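Local coordinates for histidine triad (HIT) protein (Clostridium difficile, PDB 4EGU), which binds GMP and a zinc ion and is probably a nucleotide hydrolase or transferase of the HIT family, at residues A[19-31]-A[61-73]. Numbering follows the deposited sequence.
With 5GP (guanosine-5'-monophosphate), chain C.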
# COMPACT_ATOMS: atom_id res chain seq x y z
N THR A 19 -21.04 1.21 6.01
CA THR A 19 -21.44 1.74 4.72
C THR A 19 -20.56 1.09 3.65
O THR A 19 -19.39 1.41 3.50
CB THR A 19 -21.32 3.27 4.67
OG1 THR A 19 -22.18 3.84 5.67
CG2 THR A 19 -21.71 3.80 3.30
N LYS A 20 -21.16 0.16 2.92
CA LYS A 20 -20.46 -0.71 1.99
C LYS A 20 -20.21 -0.04 0.65
O LYS A 20 -21.09 0.58 0.05
CB LYS A 20 -21.30 -1.94 1.76
CG LYS A 20 -20.59 -3.01 1.01
CD LYS A 20 -21.41 -4.26 0.98
CE LYS A 20 -22.21 -4.33 -0.28
NZ LYS A 20 -22.82 -5.66 -0.40
N VAL A 21 -18.98 -0.18 0.19
CA VAL A 21 -18.50 0.34 -1.08
C VAL A 21 -18.24 -0.77 -2.09
O VAL A 21 -18.36 -0.57 -3.31
CB VAL A 21 -17.19 1.14 -0.80
CG1 VAL A 21 -16.54 1.61 -2.08
CG2 VAL A 21 -17.48 2.31 0.13
N TYR A 22 -17.85 -1.94 -1.60
CA TYR A 22 -17.57 -3.09 -2.44
C TYR A 22 -17.82 -4.35 -1.65
O TYR A 22 -17.50 -4.40 -0.45
CB TYR A 22 -16.10 -3.07 -2.88
CG TYR A 22 -15.70 -4.26 -3.73
CD1 TYR A 22 -15.77 -4.19 -5.12
CD2 TYR A 22 -15.29 -5.45 -3.17
CE1 TYR A 22 -15.42 -5.26 -5.91
CE2 TYR A 22 -14.95 -6.55 -3.96
CZ TYR A 22 -15.03 -6.44 -5.34
OH TYR A 22 -14.68 -7.48 -6.18
N GLU A 23 -18.30 -5.40 -2.30
CA GLU A 23 -18.29 -6.71 -1.69
C GLU A 23 -18.25 -7.79 -2.76
O GLU A 23 -18.99 -7.73 -3.75
CB GLU A 23 -19.50 -6.93 -0.77
CG GLU A 23 -19.35 -8.17 0.12
CD GLU A 23 -20.52 -8.42 1.06
OE1 GLU A 23 -21.48 -7.63 1.05
OE2 GLU A 23 -20.48 -9.43 1.79
N ASP A 24 -17.43 -8.80 -2.52
CA ASP A 24 -17.48 -10.05 -3.26
C ASP A 24 -17.32 -11.19 -2.25
O ASP A 24 -17.50 -10.98 -1.03
CB ASP A 24 -16.48 -10.08 -4.44
CG ASP A 24 -15.01 -10.07 -4.02
OD1 ASP A 24 -14.69 -10.36 -2.86
OD2 ASP A 24 -14.17 -9.77 -4.91
N ASP A 25 -17.03 -12.40 -2.72
CA ASP A 25 -16.91 -13.54 -1.83
C ASP A 25 -15.72 -13.49 -0.88
O ASP A 25 -15.71 -14.22 0.09
CB ASP A 25 -16.86 -14.85 -2.61
CG ASP A 25 -15.65 -14.96 -3.54
OD1 ASP A 25 -15.12 -13.93 -4.00
OD2 ASP A 25 -15.24 -16.10 -3.83
N ARG A 26 -14.75 -12.63 -1.15
CA ARG A 26 -13.42 -12.60 -0.49
C ARG A 26 -13.10 -11.31 0.24
O ARG A 26 -12.26 -11.32 1.13
CB ARG A 26 -12.29 -12.76 -1.53
CG ARG A 26 -12.09 -14.15 -2.08
CD ARG A 26 -10.94 -14.18 -3.09
NE ARG A 26 -9.63 -14.19 -2.44
CZ ARG A 26 -8.48 -13.99 -3.07
NH1 ARG A 26 -8.46 -13.75 -4.37
NH2 ARG A 26 -7.34 -14.02 -2.39
N VAL A 27 -13.65 -10.19 -0.23
CA VAL A 27 -13.23 -8.85 0.17
C VAL A 27 -14.46 -8.00 0.37
O VAL A 27 -15.45 -8.12 -0.35
CB VAL A 27 -12.29 -8.23 -0.91
CG1 VAL A 27 -12.12 -6.73 -0.72
CG2 VAL A 27 -10.92 -8.91 -0.90
N LEU A 28 -14.38 -7.10 1.34
CA LEU A 28 -15.37 -6.08 1.59
C LEU A 28 -14.63 -4.74 1.66
O LEU A 28 -13.54 -4.65 2.21
CB LEU A 28 -16.12 -6.30 2.93
CG LEU A 28 -17.15 -5.26 3.39
CD1 LEU A 28 -18.42 -5.33 2.58
CD2 LEU A 28 -17.43 -5.48 4.85
N ALA A 29 -15.24 -3.69 1.14
CA ALA A 29 -14.75 -2.34 1.35
C ALA A 29 -15.86 -1.49 1.91
O ALA A 29 -17.03 -1.66 1.52
CB ALA A 29 -14.21 -1.70 0.07
N PHE A 30 -15.53 -0.59 2.82
CA PHE A 30 -16.52 0.20 3.51
C PHE A 30 -15.90 1.53 3.91
O PHE A 30 -14.69 1.67 4.02
CB PHE A 30 -17.10 -0.59 4.73
CG PHE A 30 -16.05 -1.10 5.72
CD1 PHE A 30 -15.36 -2.29 5.51
CD2 PHE A 30 -15.74 -0.36 6.85
CE1 PHE A 30 -14.38 -2.72 6.41
CE2 PHE A 30 -14.79 -0.80 7.75
CZ PHE A 30 -14.10 -1.97 7.53
N ASN A 31 -16.73 2.53 4.15
CA ASN A 31 -16.18 3.83 4.53
C ASN A 31 -15.59 3.81 5.92
O ASN A 31 -16.15 3.20 6.84
CB ASN A 31 -17.25 4.88 4.44
CG ASN A 31 -17.66 5.17 3.01
OD1 ASN A 31 -16.85 5.08 2.07
ND2 ASN A 31 -18.90 5.57 2.85
N ASP A 61 -1.56 -13.42 -2.66
CA ASP A 61 -2.50 -13.05 -3.69
C ASP A 61 -3.71 -12.29 -3.13
O ASP A 61 -4.37 -11.57 -3.89
CB ASP A 61 -2.95 -14.26 -4.52
CG ASP A 61 -3.49 -15.43 -3.69
OD1 ASP A 61 -3.59 -15.35 -2.45
OD2 ASP A 61 -3.82 -16.46 -4.31
N ILE A 62 -4.02 -12.40 -1.84
CA ILE A 62 -5.10 -11.59 -1.30
C ILE A 62 -4.78 -10.11 -1.49
O ILE A 62 -5.69 -9.29 -1.70
CB ILE A 62 -5.43 -11.95 0.16
CG1 ILE A 62 -6.70 -11.24 0.63
CG2 ILE A 62 -4.28 -11.64 1.09
CD1 ILE A 62 -7.95 -11.53 -0.17
N VAL A 63 -3.50 -9.74 -1.40
CA VAL A 63 -3.11 -8.34 -1.60
C VAL A 63 -3.31 -7.91 -3.06
O VAL A 63 -3.75 -6.78 -3.32
CB VAL A 63 -1.67 -8.10 -1.10
CG1 VAL A 63 -1.22 -6.68 -1.39
CG2 VAL A 63 -1.59 -8.39 0.40
N SER A 64 -3.03 -8.78 -4.03
CA SER A 64 -3.30 -8.43 -5.41
C SER A 64 -4.81 -8.26 -5.64
O SER A 64 -5.22 -7.32 -6.31
CB SER A 64 -2.66 -9.41 -6.38
OG SER A 64 -3.12 -10.68 -6.18
N HIS A 65 -5.62 -9.14 -5.04
CA HIS A 65 -7.05 -9.00 -5.21
C HIS A 65 -7.54 -7.68 -4.59
O HIS A 65 -8.37 -6.99 -5.20
CB HIS A 65 -7.81 -10.19 -4.67
CG HIS A 65 -9.26 -10.13 -5.03
ND1 HIS A 65 -9.72 -10.06 -6.34
CD2 HIS A 65 -10.35 -10.06 -4.25
CE1 HIS A 65 -11.04 -10.00 -6.33
NE2 HIS A 65 -11.45 -10.01 -5.07
N ILE A 66 -7.03 -7.34 -3.41
CA ILE A 66 -7.36 -6.07 -2.81
C ILE A 66 -7.04 -4.91 -3.75
O ILE A 66 -7.80 -3.95 -3.83
CB ILE A 66 -6.66 -5.95 -1.45
CG1 ILE A 66 -7.39 -6.83 -0.41
CG2 ILE A 66 -6.54 -4.50 -0.99
CD1 ILE A 66 -6.63 -6.97 0.92
N HIS A 67 -5.90 -4.97 -4.43
CA HIS A 67 -5.52 -3.90 -5.36
C HIS A 67 -6.39 -3.84 -6.62
O HIS A 67 -6.66 -2.75 -7.11
CB HIS A 67 -4.04 -3.97 -5.68
CG HIS A 67 -3.18 -3.39 -4.58
ND1 HIS A 67 -2.95 -4.02 -3.38
CD2 HIS A 67 -2.55 -2.19 -4.49
CE1 HIS A 67 -2.20 -3.22 -2.62
NE2 HIS A 67 -1.94 -2.11 -3.27
N VAL A 68 -6.84 -4.99 -7.14
CA VAL A 68 -7.83 -4.95 -8.21
C VAL A 68 -9.10 -4.23 -7.71
O VAL A 68 -9.67 -3.40 -8.43
CB VAL A 68 -8.15 -6.37 -8.72
CG1 VAL A 68 -9.38 -6.35 -9.64
CG2 VAL A 68 -6.94 -6.95 -9.43
N VAL A 69 -9.53 -4.55 -6.49
CA VAL A 69 -10.70 -3.90 -5.90
C VAL A 69 -10.49 -2.38 -5.77
O VAL A 69 -11.38 -1.61 -6.11
CB VAL A 69 -11.06 -4.57 -4.57
CG1 VAL A 69 -12.11 -3.76 -3.81
CG2 VAL A 69 -11.52 -6.00 -4.82
N ILE A 70 -9.32 -1.97 -5.28
CA ILE A 70 -9.02 -0.55 -5.17
C ILE A 70 -9.19 0.13 -6.53
O ILE A 70 -9.84 1.18 -6.63
CB ILE A 70 -7.60 -0.35 -4.61
CG1 ILE A 70 -7.55 -0.77 -3.14
CG2 ILE A 70 -7.14 1.10 -4.81
CD1 ILE A 70 -6.15 -0.86 -2.56
N ASN A 71 -8.59 -0.44 -7.57
CA ASN A 71 -8.67 0.17 -8.89
C ASN A 71 -10.11 0.17 -9.42
O ASN A 71 -10.52 1.13 -10.08
CB ASN A 71 -7.74 -0.50 -9.88
CG ASN A 71 -6.32 -0.00 -9.79
OD1 ASN A 71 -5.97 0.84 -8.95
ND2 ASN A 71 -5.49 -0.51 -10.68
N LYS A 72 -10.88 -0.88 -9.13
CA LYS A 72 -12.28 -0.91 -9.57
C LYS A 72 -13.08 0.21 -8.92
O LYS A 72 -13.93 0.83 -9.57
CB LYS A 72 -12.91 -2.27 -9.24
CG LYS A 72 -12.49 -3.37 -10.20
CD LYS A 72 -13.12 -4.71 -9.86
CE LYS A 72 -13.03 -5.69 -11.02
NZ LYS A 72 -13.76 -5.21 -12.20
N ILE A 73 -12.85 0.45 -7.63
CA ILE A 73 -13.54 1.51 -6.92
C ILE A 73 -13.11 2.86 -7.50
O ILE A 73 -13.96 3.72 -7.76
CB ILE A 73 -13.28 1.42 -5.41
CG1 ILE A 73 -13.86 0.14 -4.80
CG2 ILE A 73 -13.82 2.64 -4.68
CD1 ILE A 73 -13.32 -0.16 -3.41
P 5GP C . -5.64 1.75 11.51
O1P 5GP C . -5.18 3.01 12.21
O2P 5GP C . -5.74 0.52 12.38
O3P 5GP C . -4.80 1.47 10.34
O5' 5GP C . -7.02 2.04 10.83
C5' 5GP C . -8.22 1.60 11.43
C4' 5GP C . -9.35 2.44 10.96
O4' 5GP C . -10.57 1.82 11.35
C3' 5GP C . -9.37 3.86 11.54
O3' 5GP C . -9.16 4.82 10.49
C2' 5GP C . -10.80 4.00 12.12
O2' 5GP C . -11.43 5.24 11.89
C1' 5GP C . -11.54 2.82 11.49
N9 5GP C . -12.62 2.27 12.30
C8 5GP C . -12.49 1.87 13.58
N7 5GP C . -13.65 1.36 14.02
C5 5GP C . -14.53 1.43 13.00
C6 5GP C . -15.86 1.07 12.88
O6 5GP C . -16.54 0.56 13.83
N1 5GP C . -16.40 1.29 11.67
C2 5GP C . -15.73 1.83 10.62
N2 5GP C . -16.40 1.99 9.47
N3 5GP C . -14.44 2.20 10.70
C4 5GP C . -13.86 1.99 11.90
O HOH W 1 -6.11 -13.20 -6.29
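H65 extends its ring from helix 61-77 with CG anti to the backbone N (chi1 -171°), while the D24 carboxylate turns to meet it with CG between its own backbone N and carbonyl carbon (chi1 67°). NE2 of H65 thus donates to OD2 of D24 at 2.7 Å, on the syn lone pair, with ring and carboxylate planes only 16° apart. The same OD2 also accepts the hydroxyl of Y22 from above the carboxylate plane, at 2.7 Å from OH. OD1 accepts the N-H of R26, an Asx turn, and that of V27, which extends it to an Asx motif in the loop between the two strands. Four bonds therefore grip the carboxylate, consistent with its holding the imidazole flat and tying the phenol hydroxyl to the same oxygen.

Beside this polar cluster, V69 lies against one face of the Y22 ring: CG1 makes a CH-pi contact 3.7 Å from the ring centroid, and CG2 reaches CZ at 3.6 Å. CG2 of V27 packs at the edge of the H65 ring, 3.6 Å from CD2, and also touches I62 and I66. Farther along the helix, CD1 of I73 sits 3.9 Å from CB of A29 and also meets V21, at the classic beta bulge where V21 and Y22 both face A29.

V63 and H67 pack on H67 and V63 of the second subunit. On strand 27-31, V27 and A29 face the helix, while N31 O accepts from N2 of the GMP guanine. The antiparallel five-stranded sheet with helix 61-77 packed on it is the alpha+beta fold of HIT proteins.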